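PDB 4YAR: 2-hydroxyethylphosphonate dioxygenase from Streptomyces viridochromogenes, which catalyses the iron-dependent, oxygen-consuming conversion of 2-hydroxyethylphosphonate to hydroxymethylphosphonate and formate in the biosynthesis of the antibiotic phosphinothricin tripeptide. Local coordinates for residues Ala64-Arg69 and Glu105-Pro110. The protein carries 1 engineered substitution. Numbering follows the deposited sequence.
With CD (cadmium ion), chain C.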
ATOM      1  N   ALA A  64      14.480  -9.550 -16.048  1.00 36.59           N
ATOM      2  CA  ALA A  64      15.095  -8.296 -15.558  1.00 39.72           C
ATOM      3  C   ALA A  64      15.132  -8.158 -14.050  1.00 39.73           C
ATOM      4  O   ALA A  64      14.126  -8.412 -13.366  1.00 43.82           O
ATOM      5  CB  ALA A  64      14.349  -7.108 -16.137  1.00 40.48           C
ATOM      6  N   ALA A  65      16.271  -7.712 -13.535  1.00 41.23           N
ATOM      7  CA  ALA A  65      16.431  -7.441 -12.098  1.00 43.68           C
ATOM      8  C   ALA A  65      15.897  -6.053 -11.768  1.00 47.24           C
ATOM      9  O   ALA A  65      15.890  -5.157 -12.602  1.00 43.70           O
ATOM     10  CB  ALA A  65      17.894  -7.572 -11.668  1.00 42.52           C
ATOM     11  N   ASP A  66      15.417  -5.887 -10.551  1.00 45.98           N
ATOM     12  CA  ASP A  66      14.890  -4.606 -10.150  1.00 50.13           C
ATOM     13  C   ASP A  66      16.042  -3.621  -9.946  1.00 52.15           C
ATOM     14  O   ASP A  66      17.098  -4.003  -9.445  1.00 47.96           O
ATOM     15  CB  ASP A  66      14.075  -4.757  -8.873  1.00 53.34           C
ATOM     16  CG  ASP A  66      13.682  -3.441  -8.292  1.00 54.30           C
ATOM     17  OD1 ASP A  66      13.579  -2.463  -9.065  1.00 58.24           O
ATOM     18  OD2 ASP A  66      13.490  -3.374  -7.060  1.00 65.48           O
ATOM     19  N   ALA A  67      15.802  -2.364 -10.326  1.00 53.42           N
ATOM     20  CA  ALA A  67      16.762  -1.265 -10.204  1.00 59.65           C
ATOM     21  C   ALA A  67      17.082  -0.917  -8.747  1.00 62.48           C
ATOM     22  O   ALA A  67      18.210  -0.544  -8.409  1.00 57.44           O
ATOM     23  CB  ALA A  67      16.234  -0.038 -10.930  1.00 57.93           C
ATOM     24  N   HIS A  68      16.079  -1.009  -7.886  1.00 71.79           N
ATOM     25  CA  HIS A  68      16.353  -1.054  -6.465  1.00 77.01           C
ATOM     26  C   HIS A  68      17.001  -2.380  -6.212  1.00 74.18           C
ATOM     27  O   HIS A  68      16.435  -3.429  -6.540  1.00 83.16           O
ATOM     28  CB  HIS A  68      15.078  -0.964  -5.618  1.00 85.64           C
ATOM     29  CG  HIS A  68      15.183  -1.618  -4.265  1.00 93.07           C
ATOM     30  ND1 HIS A  68      14.098  -2.166  -3.612  1.00 99.52           N
ATOM     31  CD2 HIS A  68      16.247  -1.834  -3.457  1.00 90.11           C
ATOM     32  CE1 HIS A  68      14.485  -2.670  -2.453  1.00 94.37           C
ATOM     33  NE2 HIS A  68      15.786  -2.484  -2.335  1.00 88.74           N
ATOM     34  N   ARG A  69      18.196  -2.337  -5.648  1.00 63.66           N
ATOM     35  CA  ARG A  69      18.702  -3.493  -4.953  1.00 56.25           C
ATOM     36  C   ARG A  69      19.441  -3.016  -3.689  1.00 41.57           C
ATOM     37  O   ARG A  69      20.258  -2.093  -3.713  1.00 39.34           O
ATOM     38  CB  ARG A  69      19.556  -4.346  -5.883  1.00 58.21           C
ATOM     39  CG  ARG A  69      19.857  -5.736  -5.357  1.00 65.79           C
ATOM     40  CD  ARG A  69      20.296  -6.681  -6.471  1.00 68.51           C
ATOM     41  NE  ARG A  69      21.363  -7.577  -6.015  1.00 79.46           N
ATOM     42  CZ  ARG A  69      22.675  -7.333  -6.114  1.00 79.67           C
ATOM     43  NH1 ARG A  69      23.126  -6.207  -6.661  1.00 83.71           N
ATOM     44  NH2 ARG A  69      23.548  -8.224  -5.655  1.00 78.70           N
ATOM     45  N   GLU A 105      13.861   5.918  -6.487  1.00 26.18           N
ATOM     46  CA  GLU A 105      13.699   6.450  -7.826  1.00 31.57           C
ATOM     47  C   GLU A 105      12.712   5.582  -8.579  1.00 30.26           C
ATOM     48  O   GLU A 105      12.711   4.363  -8.446  1.00 28.65           O
ATOM     49  CB  GLU A 105      15.072   6.552  -8.541  1.00 36.89           C
ATOM     50  CG  GLU A 105      15.060   7.395  -9.816  1.00 49.99           C
ATOM     51  CD  GLU A 105      16.117   8.500  -9.837  1.00 61.11           C
ATOM     52  OE1 GLU A 105      16.422   9.076  -8.765  1.00 68.23           O
ATOM     53  OE2 GLU A 105      16.630   8.816 -10.938  1.00 69.14           O
ATOM     54  N   GLY A 106      11.802   6.217  -9.304  1.00 29.82           N
ATOM     55  CA  GLY A 106      10.811   5.450 -10.069  1.00 29.64           C
ATOM     56  C   GLY A 106       9.511   5.216  -9.316  1.00 30.65           C
ATOM     57  O   GLY A 106       8.463   5.070  -9.933  1.00 30.60           O
ATOM     58  N   ARG A 107       9.550   5.224  -7.980  1.00 27.64           N
ATOM     59  CA  ARG A 107       8.363   4.839  -7.203  1.00 27.09           C
ATOM     60  C   ARG A 107       7.498   6.079  -7.023  1.00 25.66           C
ATOM     61  O   ARG A 107       7.883   7.180  -7.410  1.00 20.68           O
ATOM     62  CB  ARG A 107       8.718   4.252  -5.849  1.00 29.23           C
ATOM     63  CG  ARG A 107       9.772   3.173  -5.835  1.00 32.10           C
ATOM     64  CD  ARG A 107       9.275   1.732  -5.894  1.00 39.55           C
ATOM     65  NE  ARG A 107      10.466   0.857  -5.806  1.00 46.32           N
ATOM     66  CZ  ARG A 107      11.475   0.822  -6.714  1.00 50.99           C
ATOM     67  NH1 ARG A 107      11.481   1.573  -7.816  1.00 51.75           N
ATOM     68  NH2 ARG A 107      12.513   0.013  -6.535  1.00 52.92           N
ATOM     69  N   VAL A 108       6.302   5.863  -6.486  1.00 24.99           N
ATOM     70  CA  VAL A 108       5.350   6.937  -6.348  1.00 24.63           C
ATOM     71  C   VAL A 108       5.768   7.739  -5.140  1.00 23.95           C
ATOM     72  O   VAL A 108       5.926   7.202  -4.113  1.00 23.03           O
ATOM     73  CB  VAL A 108       3.942   6.433  -6.243  1.00 26.86           C
ATOM     74  CG1 VAL A 108       2.973   7.604  -5.944  1.00 27.75           C
ATOM     75  CG2 VAL A 108       3.573   5.712  -7.551  1.00 25.81           C
ATOM     76  N   ALA A 109       6.014   9.024  -5.322  1.00 22.82           N
ATOM     77  CA  ALA A 109       6.435   9.872  -4.206  1.00 23.01           C
ATOM     78  C   ALA A 109       5.186  10.465  -3.532  1.00 23.47           C
ATOM     79  O   ALA A 109       4.257  10.870  -4.222  1.00 22.02           O
ATOM     80  CB  ALA A 109       7.363  10.951  -4.729  1.00 25.16           C
ATOM     81  N   PRO A 110       5.124  10.481  -2.196  1.00 23.63           N
ATOM     82  CA  PRO A 110       4.110  11.223  -1.406  1.00 22.52           C
ATOM     83  C   PRO A 110       4.099  12.699  -1.815  1.00 22.14           C
ATOM     84  O   PRO A 110       5.110  13.206  -2.280  1.00 23.63           O
ATOM     85  CB  PRO A 110       4.619  11.115   0.026  1.00 22.98           C
ATOM     86  CG  PRO A 110       5.451   9.887   0.054  1.00 23.75           C
ATOM     87  CD  PRO A 110       6.091   9.787  -1.323  1.00 21.68           C
TER
HETATM   88 CD    CD C 502      11.375  -1.802  -7.646  1.00 79.48          CD
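Asp66 and Arg107 reach from opposite directions to a cadmium ion at the protein surface. Along Arg107, CB heads for the 64-69 loop and a bend at chi2 (-94°) turns the guanidinium to the metal; close approaches begin only at NE. NE and NH1 each lie 3.4 Å from the cadmium, while CZ is 2.8 Å from it; these distances put the ion over the guanidinium face, displaced toward NH2. At 2.4 Å the NH2–cadmium approach has bonding length but is doubtful: a guanidinium, probably protonated and delocalised, offers a cation no good lone pair, and CZ is implausibly near for a non-bonded carbon. The too-short approach of Arg107 NH2 to CB of the poorly ordered His68 is likewise a doubtful feature of the model.

The evidence for Asp66 is firmer: OD1 and OD2 both lie 2.7 Å from cadmium, a symmetric but long bidentate approach, consistent with weak or partial binding. OD2 is 3.6 Å from Arg107 NH2, with the carboxylate and guanidinium planes 46° apart. A weak, bent hydrogen bond from His68 N to Asp66 OD1 (3.1 Å, 142° at the hydrogen) may help orient the carboxylate. The arrangement is a bidentate carboxylate–cadmium site between two surface loops, probably a product of crystallisation and distinct from the iron site of His129 and His182, which also holds cadmium here.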